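Local coordinates for protein carboxylic ester hydrolase (Aspergillus niger, PDB 7K4O) that hydrolyses ester bonds of tannins, probably releasing gallic acid, as a serine esterase of the tannase and feruloyl esterase family, at residues 322-326 with 420-426; 459-463 with 475-479; 496-500 with 511-515; 515-520 with 530-534. The contacts are given in a common frame with arbitrary orientation. Residue numbers count along the deposited sequence, not the author numbering.

Interaction 1. Residues 322-326 with 420-426. With GDE (3,4,5-trihydroxybenzoic acid), chain J.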
loop_
_atom_site.group_PDB
_atom_site.type_symbol
_atom_site.label_atom_id
_atom_site.label_comp_id
_atom_site.label_asym_id
_atom_site.label_seq_id
_atom_site.Cartn_x
_atom_site.Cartn_y
_atom_site.Cartn_z
ATOM N N TYR A 322 -11.735 14.660 -5.820
ATOM C CA TYR A 322 -10.520 13.846 -5.601
ATOM C C TYR A 322 -9.681 13.901 -6.880
ATOM O O TYR A 322 -9.952 14.701 -7.776
ATOM C CB TYR A 322 -10.901 12.440 -5.120
ATOM C CG TYR A 322 -9.814 11.720 -4.318
ATOM C CD1 TYR A 322 -9.127 12.387 -3.326
ATOM C CD2 TYR A 322 -9.472 10.403 -4.589
ATOM C CE1 TYR A 322 -8.094 11.762 -2.622
ATOM C CE2 TYR A 322 -8.492 9.743 -3.840
ATOM C CZ TYR A 322 -7.821 10.436 -2.854
ATOM O OH TYR A 322 -6.793 9.788 -2.180
ATOM N N PHE A 323 -8.700 13.029 -6.966
ATOM C CA PHE A 323 -7.777 12.871 -8.113
ATOM C C PHE A 323 -7.726 11.412 -8.430
ATOM O O PHE A 323 -8.193 10.550 -7.671
ATOM C CB PHE A 323 -6.424 13.527 -7.831
ATOM C CG PHE A 323 -5.922 13.298 -6.421
ATOM C CD1 PHE A 323 -5.436 12.060 -6.076
ATOM C CD2 PHE A 323 -5.986 14.290 -5.478
ATOM C CE1 PHE A 323 -5.056 11.811 -4.770
ATOM C CE2 PHE A 323 -5.536 14.064 -4.187
ATOM C CZ PHE A 323 -5.096 12.818 -3.851
ATOM N N SER A 324 -7.201 11.135 -9.602
ATOM C CA SER A 324 -7.168 9.778 -10.142
ATOM C C SER A 324 -5.714 9.364 -10.389
ATOM O O SER A 324 -4.778 10.118 -10.028
ATOM C CB SER A 324 -8.016 9.692 -11.404
ATOM O OG SER A 324 -8.220 8.354 -11.783
ATOM N N TYR A 325 -5.582 8.182 -10.943
ATOM C CA TYR A 325 -4.279 7.558 -11.273
ATOM C C TYR A 325 -3.530 8.443 -12.255
ATOM O O TYR A 325 -4.139 9.197 -13.064
ATOM C CB TYR A 325 -4.490 6.162 -11.831
ATOM C CG TYR A 325 -5.491 5.370 -11.050
ATOM C CD1 TYR A 325 -5.180 4.833 -9.804
ATOM C CD2 TYR A 325 -6.779 5.191 -11.500
ATOM C CE1 TYR A 325 -6.112 4.142 -9.056
ATOM C CE2 TYR A 325 -7.725 4.515 -10.753
ATOM C CZ TYR A 325 -7.391 3.961 -9.530
ATOM O OH TYR A 325 -8.333 3.247 -8.842
ATOM N N GLN A 326 -2.213 8.377 -12.177
ATOM C CA GLN A 326 -1.331 9.145 -13.084
ATOM C C GLN A 326 -1.502 8.654 -14.523
ATOM O O GLN A 326 -1.844 7.509 -14.781
ATOM C CB GLN A 326 0.130 8.963 -12.688
ATOM C CG GLN A 326 0.523 9.669 -11.393
ATOM C CD GLN A 326 0.291 11.150 -11.415
ATOM O OE1 GLN A 326 -0.728 11.661 -10.923
ATOM N NE2 GLN A 326 1.243 11.890 -11.990
ATOM N N PHE A 420 -2.315 1.616 -10.747
ATOM C CA PHE A 420 -3.672 1.592 -11.318
ATOM C C PHE A 420 -4.712 1.306 -10.244
ATOM O O PHE A 420 -5.905 1.212 -10.582
ATOM C CB PHE A 420 -3.781 0.495 -12.381
ATOM C CG PHE A 420 -3.375 -0.872 -11.927
ATOM C CD1 PHE A 420 -4.233 -1.682 -11.224
ATOM C CD2 PHE A 420 -2.063 -1.311 -12.122
ATOM C CE1 PHE A 420 -3.850 -2.949 -10.808
ATOM C CE2 PHE A 420 -1.672 -2.565 -11.679
ATOM C CZ PHE A 420 -2.557 -3.383 -11.014
ATOM N N SER A 421 -4.262 1.113 -8.997
ATOM C CA SER A 421 -5.155 0.642 -7.909
ATOM C C SER A 421 -5.288 1.759 -6.874
ATOM O O SER A 421 -6.369 1.891 -6.320
ATOM C CB SER A 421 -4.688 -0.660 -7.341
ATOM O OG SER A 421 -5.592 -1.194 -6.383
ATOM N N ILE A 422 -4.187 2.444 -6.566
ATOM C CA ILE A 422 -4.150 3.602 -5.643
ATOM C C ILE A 422 -3.443 4.713 -6.344
ATOM O O ILE A 422 -2.272 4.556 -6.715
ATOM C CB ILE A 422 -3.469 3.225 -4.315
ATOM C CG1 ILE A 422 -4.091 1.942 -3.749
ATOM C CG2 ILE A 422 -3.520 4.429 -3.387
ATOM C CD1 ILE A 422 -3.578 1.509 -2.404
ATOM N N PRO A 423 -4.081 5.888 -6.526
ATOM C CA PRO A 423 -3.422 6.983 -7.208
ATOM C C PRO A 423 -2.091 7.364 -6.546
ATOM O O PRO A 423 -2.043 7.606 -5.371
ATOM C CB PRO A 423 -4.414 8.126 -7.122
ATOM C CG PRO A 423 -5.722 7.435 -7.007
ATOM C CD PRO A 423 -5.460 6.237 -6.105
ATOM N N THR A 424 -1.031 7.497 -7.348
ATOM C CA THR A 424 0.267 7.941 -6.803
ATOM C C THR A 424 0.133 9.242 -6.031
ATOM O O THR A 424 0.819 9.414 -4.993
ATOM C CB THR A 424 1.313 8.055 -7.932
ATOM O OG1 THR A 424 1.190 6.914 -8.780
ATOM C CG2 THR A 424 2.705 8.173 -7.340
ATOM N N ALA A 425 -0.676 10.196 -6.519
ATOM C CA ALA A 425 -0.839 11.487 -5.854
ATOM C C ALA A 425 -1.410 11.331 -4.433
ATOM O O ALA A 425 -1.282 12.276 -3.660
ATOM C CB ALA A 425 -1.666 12.396 -6.740
ATOM N N ALA A 426 -2.041 10.214 -4.121
ATOM C CA ALA A 426 -2.600 9.983 -2.763
ATOM C C ALA A 426 -1.455 10.001 -1.740
ATOM O O ALA A 426 -1.704 10.475 -0.609
ATOM C CB ALA A 426 -3.357 8.733 -2.658
HETATM O OAA GDE J . -4.311 -4.150 -0.636
HETATM O OAB GDE J . -4.210 -4.279 -2.842
HETATM O OAC GDE J . -8.424 -1.154 0.116
HETATM O OAD GDE J . -6.980 -0.251 -4.348
HETATM O OAE GDE J . -8.638 0.251 -2.312
HETATM C CAF GDE J . -6.560 -2.461 -0.824
HETATM C CAG GDE J . -5.819 -2.002 -3.104
HETATM C CAH GDE J . -4.694 -3.788 -1.789
HETATM C CAI GDE J . -7.542 -1.466 -0.944
HETATM C CAJ GDE J . -6.837 -1.023 -3.241
HETATM C CAK GDE J . -5.767 -2.732 -1.927
HETATM C CAL GDE J . -7.649 -0.756 -2.171
HETATM O O HOH W 1 -2.101 10.059 -9.103
HETATM O O HOH W 2 -1.147 6.500 -10.236
#
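In the alpha/beta-hydrolase fold of this esterase, residues 420-426 run through the later part of the loop after strand 410-416 into helix 425-438, and residues 322-326 cover that passage from the long insertion between strands 205-209 and 410-416. The contact is buried, and the two segments cover 474 Å² of each other's surface, both sides summed. Apolar packing dominates. The F323 ring takes A425 CB over one face, a CH-pi contact 4.2 Å from the ring centroid and 26° off its normal, while P423 CB lies at the ring edge, 4.2 Å from F323 CD1. Y325 lies along the loop: F420 O is over a face of its ring, 3.3 Å from Y325 CZ, and P423 CD approaches Y325 CE1 at 3.7 Å. The Y325 hydroxyl is hydrogen-bonded to D333 and to Q221. No direct hydrogen bond joins the segments; two waters do so. Water 1 accepts from A425 N (3.0 Å) and donates to S324 O and Q326 OE1 (both 2.8 Å), and water 2 accepts from Q326 N (2.9 Å) and T424 N (3.1 Å). D419, probably the acid of a triad with S186 and H465, accepts from S421 N and I422 N, placing this loop at the active site. There S421 OG hydrogen-bonds OAD of the bound trihydroxybenzoic acid at 2.6 Å.

Interaction 2. Residues 459-463 with 475-479. With MAN (alpha-D-mannopyranose), chain B.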
loop_
_atom_site.group_PDB
_atom_site.type_symbol
_atom_site.label_atom_id
_atom_site.label_comp_id
_atom_site.label_asym_id
_atom_site.label_seq_id
_atom_site.Cartn_x
_atom_site.Cartn_y
_atom_site.Cartn_z
ATOM N N THR A 459 8.679 8.063 -5.376
ATOM C CA THR A 459 7.883 7.381 -6.416
ATOM C C THR A 459 8.761 6.422 -7.206
ATOM O O THR A 459 10.021 6.611 -7.259
ATOM C CB THR A 459 7.098 8.364 -7.308
ATOM O OG1 THR A 459 7.957 9.016 -8.249
ATOM C CG2 THR A 459 6.332 9.396 -6.492
ATOM N N VAL A 460 8.153 5.391 -7.758
ATOM C CA VAL A 460 8.918 4.324 -8.461
ATOM C C VAL A 460 8.566 4.406 -9.948
ATOM O O VAL A 460 7.463 3.995 -10.361
ATOM C CB VAL A 460 8.632 2.933 -7.888
ATOM C CG1 VAL A 460 9.580 1.903 -8.486
ATOM C CG2 VAL A 460 8.722 2.952 -6.352
ATOM N N PRO A 461 9.527 4.846 -10.795
ATOM C CA PRO A 461 9.287 4.937 -12.240
ATOM C C PRO A 461 8.724 3.675 -12.858
ATOM O O PRO A 461 9.221 2.577 -12.651
ATOM C CB PRO A 461 10.687 5.220 -12.830
ATOM C CG PRO A 461 11.389 5.960 -11.741
ATOM C CD PRO A 461 10.862 5.342 -10.440
ATOM N N GLY A 462 7.621 3.861 -13.599
ATOM C CA GLY A 462 6.943 2.790 -14.353
ATOM C C GLY A 462 6.264 1.694 -13.549
ATOM O O GLY A 462 5.602 0.857 -14.133
ATOM N N ALA A 463 6.417 1.630 -12.221
ATOM C CA ALA A 463 5.898 0.515 -11.419
ATOM C C ALA A 463 4.361 0.568 -11.312
ATOM O O ALA A 463 3.740 1.666 -11.413
ATOM C CB ALA A 463 6.527 0.541 -10.039
ATOM N N GLY A 475 11.827 -0.711 -15.708
ATOM C CA GLY A 475 11.664 0.164 -14.532
ATOM C C GLY A 475 12.279 -0.521 -13.314
ATOM O O GLY A 475 12.328 -1.744 -13.245
ATOM N N PRO A 476 12.713 0.276 -12.338
ATOM C CA PRO A 476 13.337 -0.242 -11.126
ATOM C C PRO A 476 12.283 -0.555 -10.064
ATOM O O PRO A 476 11.110 -0.249 -10.241
ATOM C CB PRO A 476 14.175 0.945 -10.671
ATOM C CG PRO A 476 13.312 2.124 -11.023
ATOM C CD PRO A 476 12.653 1.736 -12.329
ATOM N N PHE A 477 12.708 -1.181 -8.969
ATOM C CA PHE A 477 11.780 -1.479 -7.859
ATOM C C PHE A 477 12.604 -1.519 -6.593
ATOM O O PHE A 477 13.704 -2.068 -6.617
ATOM C CB PHE A 477 11.051 -2.793 -8.086
ATOM C CG PHE A 477 9.812 -2.918 -7.241
ATOM C CD1 PHE A 477 8.629 -2.288 -7.607
ATOM C CD2 PHE A 477 9.863 -3.633 -6.062
ATOM C CE1 PHE A 477 7.520 -2.357 -6.767
ATOM C CE2 PHE A 477 8.752 -3.713 -5.239
ATOM C CZ PHE A 477 7.589 -3.068 -5.592
ATOM N N PRO A 478 12.107 -0.951 -5.468
ATOM C CA PRO A 478 12.898 -0.943 -4.226
ATOM C C PRO A 478 12.785 -2.294 -3.534
ATOM O O PRO A 478 11.852 -2.569 -2.800
ATOM C CB PRO A 478 12.309 0.234 -3.455
ATOM C CG PRO A 478 10.826 0.220 -3.875
ATOM C CD PRO A 478 10.841 -0.201 -5.347
ATOM N N GLN A 479 13.755 -3.168 -3.782
ATOM C CA GLN A 479 13.764 -4.547 -3.278
ATOM C C GLN A 479 14.545 -4.648 -1.963
ATOM O O GLN A 479 14.529 -5.701 -1.341
ATOM C CB GLN A 479 14.364 -5.465 -4.348
ATOM C CG GLN A 479 14.300 -6.952 -3.998
ATOM C CD GLN A 479 14.855 -7.818 -5.139
ATOM O OE1 GLN A 479 15.947 -7.527 -5.651
ATOM N NE2 GLN A 479 14.169 -8.909 -5.456
HETATM C C1 MAN B . 21.103 -10.920 -6.412
HETATM C C2 MAN B . 19.937 -11.077 -5.392
HETATM C C3 MAN B . 18.663 -10.624 -6.100
HETATM C C4 MAN B . 18.729 -9.159 -6.526
HETATM C C5 MAN B . 20.011 -8.939 -7.352
HETATM C C6 MAN B . 20.396 -7.506 -7.547
HETATM O O2 MAN B . 20.156 -10.245 -4.245
HETATM O O3 MAN B . 17.634 -10.941 -5.169
HETATM O O4 MAN B . 17.588 -8.849 -7.331
HETATM O O5 MAN B . 21.181 -9.529 -6.741
HETATM O O6 MAN B . 21.574 -7.383 -8.504
HETATM O O HOH W 3 9.224 -0.062 -12.232
#
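V460 is the main projection here: its CG1 presses against the backbone of 475-479, 3.2 Å from P476 O and 4.1 Å from F477 CA, while its CG2 meets P478 CD at 3.9 Å. Beside it P461 CB lies 4.0 Å from P476 CD, and A463 CB reaches the edge of the F477 ring, 4.3 Å from F477 CD1. Where P461 O comes close, G475 leaves room: its CA is 3.9 Å from that oxygen, and an ideal CB would clash with it at 2.8 Å. A type II turn from V460 to A463, with A463 N hydrogen-bonded to V460 O (3.2 Å), lets 459-463 double back through G462 at phi 68°. No direct hydrogen bond crosses; water 3 lies between P461 O and P476 O, 2.7 Å from each. Glycan MAN O4 donates to Q479 OE1 at 2.7 Å. In the alpha/beta-hydrolase fold this sets edge strand 455-460 of the nine-stranded sheet against weakly bonded strand 476-477, itself the edge of a three-stranded antiparallel sheet, paired with 498-502; P476 touches A500 and L514, P478 L498, and P461 L514.

Interaction 3. Residues 496-500 with 511-515. With NAG (2-acetamido-2-deoxy-beta-D-glucopyranose), chain C.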
loop_
_atom_site.group_PDB
_atom_site.type_symbol
_atom_site.label_atom_id
_atom_site.label_comp_id
_atom_site.label_asym_id
_atom_site.label_seq_id
_atom_site.Cartn_x
_atom_site.Cartn_y
_atom_site.Cartn_z
ATOM N N THR A 496 19.452 9.293 1.166
ATOM C CA THR A 496 19.274 10.453 0.267
ATOM C C THR A 496 18.435 10.065 -0.948
ATOM O O THR A 496 17.413 10.752 -1.251
ATOM C CB THR A 496 20.657 10.985 -0.113
ATOM O OG1 THR A 496 21.361 11.199 1.112
ATOM C CG2 THR A 496 20.573 12.274 -0.871
ATOM N N THR A 497 18.854 9.055 -1.676
ATOM C CA THR A 497 18.022 8.381 -2.687
ATOM C C THR A 497 17.655 7.011 -2.124
ATOM O O THR A 497 18.391 6.477 -1.261
ATOM C CB THR A 497 18.727 8.273 -4.042
ATOM O OG1 THR A 497 19.970 7.590 -3.821
ATOM C CG2 THR A 497 18.919 9.637 -4.653
ATOM N N LEU A 498 16.566 6.415 -2.594
ATOM C CA LEU A 498 16.204 5.057 -2.164
ATOM C C LEU A 498 16.777 4.031 -3.147
ATOM O O LEU A 498 16.594 4.187 -4.368
ATOM C CB LEU A 498 14.685 4.916 -2.059
ATOM C CG LEU A 498 14.197 3.560 -1.537
ATOM C CD1 LEU A 498 14.738 3.331 -0.138
ATOM C CD2 LEU A 498 12.659 3.534 -1.519
ATOM N N ASN A 499 17.485 3.050 -2.601
ATOM C CA ASN A 499 18.099 1.985 -3.406
ATOM C C ASN A 499 17.023 1.268 -4.205
ATOM O O ASN A 499 15.942 0.952 -3.645
ATOM C CB ASN A 499 18.830 1.019 -2.484
ATOM C CG ASN A 499 19.942 0.274 -3.171
ATOM O OD1 ASN A 499 20.670 0.859 -4.004
ATOM N ND2 ASN A 499 20.051 -0.993 -2.813
ATOM N N ALA A 500 17.300 0.901 -5.455
ATOM C CA ALA A 500 16.351 0.144 -6.279
ATOM C C ALA A 500 17.056 -0.787 -7.260
ATOM O O ALA A 500 18.273 -0.621 -7.509
ATOM C CB ALA A 500 15.429 1.089 -6.989
ATOM N N ASN A 511 21.308 -1.770 -10.836
ATOM C CA ASN A 511 21.001 -0.816 -9.758
ATOM C C ASN A 511 20.437 0.472 -10.327
ATOM O O ASN A 511 20.857 0.903 -11.398
ATOM C CB ASN A 511 22.234 -0.533 -8.922
ATOM C CG ASN A 511 21.896 0.310 -7.708
ATOM O OD1 ASN A 511 22.166 1.513 -7.703
ATOM N ND2 ASN A 511 21.251 -0.303 -6.709
ATOM N N GLN A 512 19.504 1.078 -9.596
ATOM C CA GLN A 512 19.039 2.466 -9.808
ATOM C C GLN A 512 18.728 3.108 -8.459
ATOM O O GLN A 512 18.614 2.391 -7.450
ATOM C CB GLN A 512 17.782 2.504 -10.676
ATOM C CG GLN A 512 18.106 2.411 -12.163
ATOM C CD GLN A 512 16.911 2.696 -13.051
ATOM O OE1 GLN A 512 16.058 3.529 -12.756
ATOM N NE2 GLN A 512 16.852 1.962 -14.146
ATOM N N GLN A 513 18.720 4.416 -8.460
ATOM C CA GLN A 513 18.394 5.216 -7.283
ATOM C C GLN A 513 17.057 5.925 -7.521
ATOM O O GLN A 513 16.815 6.395 -8.641
ATOM C CB GLN A 513 19.529 6.165 -6.982
ATOM C CG GLN A 513 20.847 5.447 -6.609
ATOM C CD GLN A 513 20.668 4.547 -5.403
ATOM O OE1 GLN A 513 20.131 4.986 -4.399
ATOM N NE2 GLN A 513 21.153 3.313 -5.487
ATOM N N LEU A 514 16.282 6.113 -6.448
ATOM C CA LEU A 514 14.995 6.882 -6.515
ATOM C C LEU A 514 15.115 8.183 -5.762
ATOM O O LEU A 514 15.586 8.221 -4.603
ATOM C CB LEU A 514 13.865 6.009 -5.969
ATOM C CG LEU A 514 13.711 4.599 -6.484
ATOM C CD1 LEU A 514 12.579 3.882 -5.738
ATOM C CD2 LEU A 514 13.424 4.575 -7.976
ATOM N N CYS A 515 14.752 9.293 -6.420
ATOM C CA CYS A 515 14.733 10.652 -5.843
ATOM C C CYS A 515 13.681 10.745 -4.725
ATOM O O CYS A 515 12.598 10.127 -4.859
ATOM C CB CYS A 515 14.409 11.704 -6.908
ATOM S SG CYS A 515 15.686 11.765 -8.200
HETATM C C1 NAG C . 21.109 -1.805 -3.374
HETATM C C2 NAG C . 21.696 -2.685 -2.311
HETATM C C3 NAG C . 22.849 -3.500 -2.916
HETATM C C4 NAG C . 22.351 -4.270 -4.138
HETATM C C5 NAG C . 21.737 -3.269 -5.106
HETATM C C6 NAG C . 21.143 -3.921 -6.357
HETATM C C7 NAG C . 21.593 -1.967 -0.032
HETATM C C8 NAG C . 21.991 -1.167 1.121
HETATM N N2 NAG C . 22.161 -1.874 -1.239
HETATM O O3 NAG C . 23.309 -4.441 -1.933
HETATM O O4 NAG C . 23.531 -4.877 -4.735
HETATM O O5 NAG C . 20.668 -2.593 -4.437
HETATM O O6 NAG C . 20.542 -2.961 -7.172
HETATM O O7 NAG C . 20.729 -2.751 0.209
#
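The first polar links are between side chains. T497 OG1 donates to Q513 OE1 at 2.7 Å, and N499 OD1 accepts from both Q513 NE2 (2.9 Å) and N511 ND2 (3.0 Å). Q513 NE2 also donates to N511 OD1 (3.0 Å), so the amides form a connected network. Backbone bonds follow: L498 N to L514 O and L514 N to L498 O are both 2.9 Å, and Q512 N to A500 O is 3.0 Å with a nearly straight 174° angle, whereas A500 N to Q512 O, 2.8 Å, is weak at 129°. This is the ladder of an antiparallel beta hairpin, strands 498-502 and 511-514, with L498-L514 and A500-Q512 as hydrogen-bonded pairs and N499-Q513 as the non-hydrogen-bonded pair between them; the short strand axes approach to 4.7 Å, at 150° between their N-to-C directions. N499 carries an N-linked glycan: its ND2 is bonded to C1 of NAG (chain C) at 1.4 Å, and N511 ND2 donates to O6 of that sugar at 2.8 Å, so the partner strand also contacts it. The face with L498, A500 and L514 is packed; Q512 starts there too, but its end leads away. L498 CB meets L514 CB at 4.1 Å and A500 CB meets L514 CG at 3.9 Å, while L514 rests on V460 and P476, and L498 on Y458 and helix 481-491.

Interaction 4. Residues 515-520 with 530-534. With NAG (2-acetamido-2-deoxy-beta-D-glucopyranose), chain D; NAG (2-acetamido-2-deoxy-beta-D-glucopyranose), chain E.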
loop_
_atom_site.group_PDB
_atom_site.type_symbol
_atom_site.label_atom_id
_atom_site.label_comp_id
_atom_site.label_asym_id
_atom_site.label_seq_id
_atom_site.Cartn_x
_atom_site.Cartn_y
_atom_site.Cartn_z
ATOM N N CYS A 515 14.752 9.293 -6.420
ATOM C CA CYS A 515 14.733 10.652 -5.843
ATOM C C CYS A 515 13.681 10.745 -4.725
ATOM O O CYS A 515 12.598 10.127 -4.859
ATOM C CB CYS A 515 14.409 11.704 -6.908
ATOM S SG CYS A 515 15.686 11.765 -8.200
ATOM N N ALA A 516 14.023 11.457 -3.673
ATOM C CA ALA A 516 13.152 11.761 -2.524
ATOM C C ALA A 516 12.338 12.990 -2.867
ATOM O O ALA A 516 12.909 14.043 -3.212
ATOM C CB ALA A 516 13.950 12.019 -1.276
ATOM N N TRP A 517 11.028 12.856 -2.741
ATOM C CA TRP A 517 10.086 13.990 -2.823
ATOM C C TRP A 517 10.615 15.117 -1.971
ATOM O O TRP A 517 11.082 14.901 -0.857
ATOM C CB TRP A 517 8.685 13.532 -2.336
ATOM C CG TRP A 517 7.651 14.606 -2.440
ATOM C CD1 TRP A 517 7.219 15.438 -1.463
ATOM C CD2 TRP A 517 7.011 15.048 -3.657
ATOM N NE1 TRP A 517 6.337 16.357 -1.982
ATOM C CE2 TRP A 517 6.218 16.151 -3.323
ATOM C CE3 TRP A 517 7.107 14.657 -4.998
ATOM C CZ2 TRP A 517 5.489 16.862 -4.280
ATOM C CZ3 TRP A 517 6.349 15.330 -5.943
ATOM C CH2 TRP A 517 5.585 16.431 -5.579
ATOM N N PRO A 518 10.531 16.401 -2.376
ATOM C CA PRO A 518 9.889 16.873 -3.616
ATOM C C PRO A 518 10.780 17.018 -4.853
ATOM O O PRO A 518 10.326 17.594 -5.848
ATOM C CB PRO A 518 9.438 18.272 -3.191
ATOM C CG PRO A 518 10.529 18.747 -2.272
ATOM C CD PRO A 518 10.944 17.500 -1.520
ATOM N N LEU A 519 11.967 16.423 -4.806
ATOM C CA LEU A 519 12.833 16.365 -5.997
ATOM C C LEU A 519 12.242 15.350 -6.967
ATOM O O LEU A 519 11.554 14.379 -6.564
ATOM C CB LEU A 519 14.264 15.992 -5.566
ATOM C CG LEU A 519 14.910 16.953 -4.563
ATOM C CD1 LEU A 519 16.265 16.409 -4.124
ATOM C CD2 LEU A 519 15.064 18.348 -5.163
ATOM N N ARG A 520 12.518 15.537 -8.260
ATOM C CA ARG A 520 12.111 14.591 -9.321
ATOM C C ARG A 520 13.338 14.141 -10.116
ATOM O O ARG A 520 14.317 14.906 -10.191
ATOM C CB ARG A 520 11.146 15.225 -10.337
ATOM C CG ARG A 520 9.944 15.966 -9.798
ATOM C CD ARG A 520 9.097 15.175 -8.836
ATOM N NE ARG A 520 8.600 13.921 -9.350
ATOM C CZ ARG A 520 8.726 12.744 -8.701
ATOM N NH1 ARG A 520 9.369 12.671 -7.535
ATOM N NH2 ARG A 520 8.210 11.670 -9.222
ATOM N N MET A 530 21.944 10.324 -13.598
ATOM C CA MET A 530 20.648 10.735 -13.003
ATOM C C MET A 530 20.872 11.840 -11.972
ATOM O O MET A 530 21.787 11.754 -11.156
ATOM C CB MET A 530 19.946 9.528 -12.385
ATOM C CG MET A 530 18.485 9.827 -12.164
ATOM S SD MET A 530 17.670 8.643 -11.118
ATOM C CE MET A 530 18.059 9.357 -9.524
ATOM N N GLU A 531 20.079 12.893 -12.058
ATOM C CA GLU A 531 20.046 13.960 -11.054
ATOM C C GLU A 531 18.641 13.995 -10.431
ATOM O O GLU A 531 17.681 13.493 -11.051
ATOM C CB GLU A 531 20.343 15.293 -11.713
ATOM C CG GLU A 531 21.609 15.233 -12.551
ATOM C CD GLU A 531 21.949 16.527 -13.264
ATOM O OE1 GLU A 531 22.988 16.545 -13.961
ATOM O OE2 GLU A 531 21.156 17.503 -13.150
ATOM N N CYS A 532 18.577 14.532 -9.236
ATOM C CA CYS A 532 17.310 14.772 -8.509
ATOM C C CYS A 532 17.127 16.277 -8.479
ATOM O O CYS A 532 17.929 16.955 -7.840
ATOM C CB CYS A 532 17.362 14.133 -7.122
ATOM S SG CYS A 532 17.507 12.341 -7.199
ATOM N N VAL A 533 16.118 16.775 -9.178
ATOM C CA VAL A 533 15.993 18.227 -9.450
ATOM C C VAL A 533 14.732 18.793 -8.826
ATOM O O VAL A 533 13.729 18.101 -8.702
ATOM C CB VAL A 533 16.039 18.535 -10.957
ATOM C CG1 VAL A 533 17.296 17.952 -11.582
ATOM C CG2 VAL A 533 14.793 18.055 -11.661
ATOM N N TYR A 534 14.815 20.061 -8.491
ATOM C CA TYR A 534 13.691 20.867 -7.988
ATOM C C TYR A 534 13.008 21.547 -9.174
ATOM O O TYR A 534 13.640 22.397 -9.794
ATOM C CB TYR A 534 14.157 21.889 -6.974
ATOM C CG TYR A 534 12.991 22.507 -6.259
ATOM C CD1 TYR A 534 12.356 23.628 -6.776
ATOM C CD2 TYR A 534 12.503 21.978 -5.071
ATOM C CE1 TYR A 534 11.244 24.188 -6.159
ATOM C CE2 TYR A 534 11.402 22.530 -4.440
ATOM C CZ TYR A 534 10.749 23.618 -4.995
ATOM O OH TYR A 534 9.689 24.201 -4.373
HETATM C C1 NAG D . 17.488 25.076 -6.639
HETATM C C2 NAG D . 18.026 24.126 -7.676
HETATM C C3 NAG D . 19.270 24.711 -8.345
HETATM C C4 NAG D . 19.012 26.136 -8.795
HETATM C C5 NAG D . 18.500 26.975 -7.627
HETATM C C6 NAG D . 18.231 28.422 -8.024
HETATM C C7 NAG D . 17.983 21.701 -7.586
HETATM C C8 NAG D . 18.406 20.485 -6.828
HETATM N N2 NAG D . 18.413 22.863 -7.075
HETATM O O3 NAG D . 19.610 23.910 -9.477
HETATM O O4 NAG D . 20.244 26.676 -9.261
HETATM O O5 NAG D . 17.265 26.360 -7.222
HETATM O O6 NAG D . 17.118 28.392 -8.935
HETATM O O7 NAG D . 17.253 21.606 -8.572
HETATM C C1 NAG E . 13.956 25.326 -2.753
HETATM C C2 NAG E . 14.321 26.533 -3.570
HETATM C C3 NAG E . 14.783 26.076 -4.937
HETATM C C4 NAG E . 15.975 25.194 -4.760
HETATM C C5 NAG E . 15.572 23.983 -3.887
HETATM C C6 NAG E . 16.728 23.047 -3.646
HETATM C C7 NAG E . 13.135 28.593 -3.159
HETATM C C8 NAG E . 11.878 29.388 -3.226
HETATM N N2 NAG E . 13.147 27.364 -3.645
HETATM O O3 NAG E . 15.074 27.201 -5.755
HETATM O O4 NAG E . 16.218 24.633 -6.027
HETATM O O5 NAG E . 15.073 24.458 -2.658
HETATM O O6 NAG E . 16.261 21.782 -3.161
HETATM O O7 NAG E . 14.133 29.058 -2.695
HETATM O O HOH W 4 11.067 18.773 -8.228
#
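A disulfide lies within the apolar part of the contact: C515 SG and C532 SG are 2.2 Å apart with chi3 at -83°, and M530 CE packs 3.6 Å from C515 SG. L519 fills the space beyond, its CD1 3.9 Å from C532 CB and its CD2 4.1 Å from Y534 CB, at the edge of the tyrosine ring. P518, which follows a cis peptide bond, brings CG to 4.4 Å from Y534 CE2. Backbone pairing takes over at R520, where the two-stranded antiparallel hairpin 520-524/529-533 starts: R520 N donates to V533 O (2.9 Å) and V533 N to R520 O (2.8 Å), with angles of 166° and 174°. One step earlier, L519 CA lies 3.3 Å from V533 O as a CA-H...O contact, and water 4 donates to both P518 O and V533 O at 2.8 Å. The R520 guanidinium turns away from strand 529-533: R520 NH1 donates to L519 O (2.9 Å), with a salt bridge to D267 and a hydrogen bond to T459. Outermost are two linked sugars of one glycan near N445: Y534 N donates to O7 of NAG (chain D) at 2.9 Å, and C5 of NAG (chain E) lies over a face of the Y534 ring.

Going along the chain, the four contacts come in series, and none nests within or crosses another. Interaction 1 closes by far the longest loop, with 93 residues between its segments; interactions 2, 3 and 4 close loops of 11, 10 and 9. T424 CG2 packs 3.9 Å from T459 CG2, joining the loop that lines the ligand pocket to the main sheet's edge strand. Interaction 2 meets interaction 3, with P461 CD 3.6 Å from L514 CD2, and interaction 4 through a probable hydrogen bond, T459 OG1 to R520 NH2 (2.8 Å). From hairpin 498-502/511-514 the chain passes through C515, shared by interactions 3 and 4, to hairpin 520-524/529-533; Q513 O lies 3.3 Å from M530 CE.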